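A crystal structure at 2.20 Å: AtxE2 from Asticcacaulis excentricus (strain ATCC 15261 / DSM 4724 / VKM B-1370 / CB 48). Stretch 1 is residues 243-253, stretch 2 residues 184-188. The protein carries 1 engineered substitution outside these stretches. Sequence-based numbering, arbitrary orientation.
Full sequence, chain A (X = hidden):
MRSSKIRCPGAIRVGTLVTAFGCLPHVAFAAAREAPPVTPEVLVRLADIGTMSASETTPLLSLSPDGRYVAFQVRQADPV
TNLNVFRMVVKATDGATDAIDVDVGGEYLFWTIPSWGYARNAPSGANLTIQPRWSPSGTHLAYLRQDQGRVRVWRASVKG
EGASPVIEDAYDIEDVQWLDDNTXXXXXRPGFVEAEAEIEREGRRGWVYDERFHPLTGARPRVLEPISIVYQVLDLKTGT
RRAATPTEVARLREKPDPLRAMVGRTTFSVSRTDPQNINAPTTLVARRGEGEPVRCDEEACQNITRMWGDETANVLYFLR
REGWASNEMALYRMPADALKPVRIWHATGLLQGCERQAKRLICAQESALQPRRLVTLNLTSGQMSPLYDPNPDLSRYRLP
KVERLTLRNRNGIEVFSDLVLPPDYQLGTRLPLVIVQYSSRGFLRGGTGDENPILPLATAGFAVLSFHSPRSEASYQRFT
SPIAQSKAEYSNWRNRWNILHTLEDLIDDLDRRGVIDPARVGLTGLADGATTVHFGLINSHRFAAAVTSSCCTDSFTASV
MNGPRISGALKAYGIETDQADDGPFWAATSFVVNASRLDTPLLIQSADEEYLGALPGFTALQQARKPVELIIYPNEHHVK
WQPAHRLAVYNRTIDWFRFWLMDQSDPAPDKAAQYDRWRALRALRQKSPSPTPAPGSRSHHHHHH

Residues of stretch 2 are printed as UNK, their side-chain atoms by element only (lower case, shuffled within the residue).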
# COMPACT_ATOMS: atom_id res chain seq x y z
N ALA A 243 -13.22 -5.78 34.19
CA ALA A 243 -13.80 -4.96 33.15
C ALA A 243 -13.11 -3.60 33.18
O ALA A 243 -12.61 -3.18 34.23
CB ALA A 243 -15.28 -4.77 33.36
N ALA A 244 -13.04 -2.95 32.01
CA ALA A 244 -12.48 -1.60 31.93
C ALA A 244 -13.50 -0.57 32.41
O ALA A 244 -14.66 -0.81 32.30
CB ALA A 244 -12.06 -1.30 30.51
N THR A 245 -13.08 0.56 32.93
CA THR A 245 -13.99 1.70 33.16
C THR A 245 -14.10 2.53 31.90
O THR A 245 -13.15 2.56 31.13
CB THR A 245 -13.47 2.65 34.25
OG1 THR A 245 -12.34 3.37 33.77
CG2 THR A 245 -13.04 1.88 35.48
N PRO A 246 -15.21 3.28 31.72
CA PRO A 246 -15.39 4.13 30.51
C PRO A 246 -14.25 5.08 30.23
O PRO A 246 -13.94 5.37 29.09
CB PRO A 246 -16.65 4.90 30.83
CG PRO A 246 -17.46 3.90 31.64
CD PRO A 246 -16.43 3.28 32.55
N THR A 247 -13.61 5.51 31.28
CA THR A 247 -12.46 6.37 31.22
C THR A 247 -11.24 5.67 30.62
O THR A 247 -10.52 6.20 29.73
CB THR A 247 -12.10 6.75 32.69
OG1 THR A 247 -13.32 6.88 33.45
CG2 THR A 247 -11.24 8.00 32.76
N GLU A 248 -10.96 4.51 31.19
CA GLU A 248 -9.94 3.61 30.66
C GLU A 248 -10.17 3.21 29.18
O GLU A 248 -9.25 3.24 28.36
CB GLU A 248 -9.91 2.35 31.51
CG GLU A 248 -9.29 2.63 32.87
CD GLU A 248 -9.51 1.48 33.81
OE1 GLU A 248 -10.41 0.66 33.55
OE2 GLU A 248 -8.78 1.37 34.80
N VAL A 249 -11.41 2.87 28.88
CA VAL A 249 -11.81 2.55 27.55
C VAL A 249 -11.52 3.69 26.58
O VAL A 249 -10.89 3.46 25.54
CB VAL A 249 -13.28 2.22 27.49
CG1 VAL A 249 -13.75 2.23 26.04
CG2 VAL A 249 -13.57 0.88 28.15
N ALA A 250 -11.98 4.90 26.89
CA ALA A 250 -11.63 6.03 26.02
C ALA A 250 -10.10 6.20 25.85
O ALA A 250 -9.63 6.53 24.77
CB ALA A 250 -12.30 7.29 26.51
N ARG A 251 -9.29 5.93 26.88
CA ARG A 251 -7.79 5.99 26.68
C ARG A 251 -7.28 5.00 25.60
O ARG A 251 -6.17 5.14 25.07
CB ARG A 251 -6.96 5.79 27.98
CG ARG A 251 -5.99 6.96 28.26
CD ARG A 251 -4.78 6.72 29.15
NE ARG A 251 -5.13 6.28 30.51
CZ ARG A 251 -4.22 5.92 31.43
NH1 ARG A 251 -2.92 5.94 31.14
NH2 ARG A 251 -4.62 5.52 32.64
N LEU A 252 -8.07 3.97 25.30
CA LEU A 252 -7.74 3.07 24.23
C LEU A 252 -8.47 3.45 22.93
O LEU A 252 -7.86 3.42 21.88
CB LEU A 252 -8.01 1.60 24.64
CG LEU A 252 -7.56 0.45 23.71
CD1 LEU A 252 -6.09 0.48 23.50
CD2 LEU A 252 -7.92 -0.91 24.25
N ARG A 253 -9.74 3.80 23.02
CA ARG A 253 -10.62 4.06 21.86
C ARG A 253 -10.26 5.36 21.10
O ARG A 253 -10.21 5.37 19.86
CB ARG A 253 -12.07 4.17 22.34
CG ARG A 253 -13.07 3.45 21.46
CD ARG A 253 -14.53 3.69 21.83
NE ARG A 253 -15.32 3.53 20.60
CZ ARG A 253 -15.53 2.37 19.95
NH1 ARG A 253 -15.05 1.21 20.42
NH2 ARG A 253 -16.23 2.35 18.82
N UNK A 184 -2.50 -3.26 31.85
CA UNK A 184 -2.71 -3.15 30.40
C UNK A 184 -4.18 -3.22 30.14
O UNK A 184 -4.88 -4.05 30.72
c UNK A 184 -0.50 -4.34 29.59
c UNK A 184 0.06 -3.22 28.74
c UNK A 184 -0.06 -5.67 29.01
c UNK A 184 -2.01 -4.29 29.61
N UNK A 185 -4.62 -2.40 29.22
CA UNK A 185 -5.98 -2.53 28.70
C UNK A 185 -5.91 -3.03 27.25
O UNK A 185 -5.02 -2.66 26.50
c UNK A 185 -9.05 -0.21 28.54
c UNK A 185 -8.13 -1.37 28.23
c UNK A 185 -6.01 -0.10 28.00
c UNK A 185 -6.74 -1.19 28.77
N UNK A 186 -6.83 -3.89 26.88
CA UNK A 186 -6.80 -4.51 25.58
C UNK A 186 -8.18 -4.81 25.08
O UNK A 186 -9.13 -4.88 25.86
o UNK A 186 -8.14 -10.32 28.41
c UNK A 186 -5.98 -5.79 25.60
c UNK A 186 -7.82 -9.07 26.37
c UNK A 186 -7.63 -9.21 27.75
c UNK A 186 -6.43 -7.15 27.73
c UNK A 186 -6.60 -6.97 26.35
c UNK A 186 -6.94 -8.27 28.42
c UNK A 186 -7.29 -7.96 25.67
N UNK A 187 -8.27 -4.91 23.76
CA UNK A 187 -9.56 -5.04 23.06
C UNK A 187 -9.58 -6.21 22.11
O UNK A 187 -8.54 -6.71 21.69
o UNK A 187 -8.85 -3.54 21.27
c UNK A 187 -9.83 -3.77 22.25
N UNK A 188 -10.79 -6.62 21.74
CA UNK A 188 -10.99 -7.61 20.65
C UNK A 188 -12.44 -8.02 20.56
O UNK A 188 -13.27 -7.40 21.21

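Position 184 carries four side-chain carbons and no heteroatom. One carbon bonds to CA, the next bonds to that one, and the second forks into two terminal carbons, so the branch lies one bond beyond CB. None of these atoms reaches stretch 1, and the identification rests on connectivity alone: this is Leu184, with chi1 at -68° (m) and chi2 at 169° (t).

Position 185 also has four carbons, but here the fork is at the first, CB, and one arm is two carbons long while the other is a single methyl. CA-to-CB points toward the helix. The end carbon of the longer arm lies 3.8 Å from Ala244 CB, 3.5 Å from Glu248 O, 4.0 Å from Glu248 CB and 3.9 Å from Val249 N; the carbon before it on the same arm lies 4.0 Å from Leu252 CD2. Beta-branching with unequal arms excludes leucine and valine and gives Ile185. Both chi angles are t (180° and 167°), so the longer arm is extended. CD1 therefore sits against the first turn of the helix and against Ala244, two residues before the helix begins.

Position 186 shows one carbon followed by a six-carbon ring bearing a single oxygen, the pattern of a phenol. CA-to-CB points away from stretch 1, and what meets the helix is backbone: its CA lies 4.0 Å from Leu252 CD2. This is Tyr186. The nearest side-chain approach is Tyr186 CB to Leu252 CD2, 5.4 Å; OH is hydrogen-bonded elsewhere in the structure.

At position 187 one carbon carries one oxygen. CA-to-CB again points toward stretch 1, as expected for alternation along a strand; the CB of this position lies 4.0 Å from Leu252 CD2 and its oxygen 4.1 Å from the same atom. An unbranched two-atom side chain of this kind could be serine or cysteine by shape, but the element is oxygen, hence Ser187. Its chi1 is 61° (p).

Position 188 has backbone atoms and nothing beyond CA, and it makes no contact with stretch 1. It is Gly188.

The contact is a small one, burying 239 Å² over both sides, and no hydrogen bond crosses it. The axes of helix 246-253 and strand 184-188 approach to 8.9 Å at an angle of 70°, a steep crossing. Ile185 has 101 Å² covered by the other stretch and Leu252 has 77 Å², the largest shares on their respective sides. Leu252, with chi1 t and chi2 p, brings its CD2 within 4.0 Å of three successive strand residues, while the extended arm of Ile185 reaches the start of the helix. That start is fixed by a reciprocal pair of bonds: Glu248 N donates to Thr245 OG1 (3.1 Å, 171°), which caps the helix, and Thr245 N donates to Glu248 OE1 (2.7 Å, 174°). Packing across the interface is thus van der Waals in character, centred on two aliphatic side chains.

Stretch 2, residues 184-188: LIYSG
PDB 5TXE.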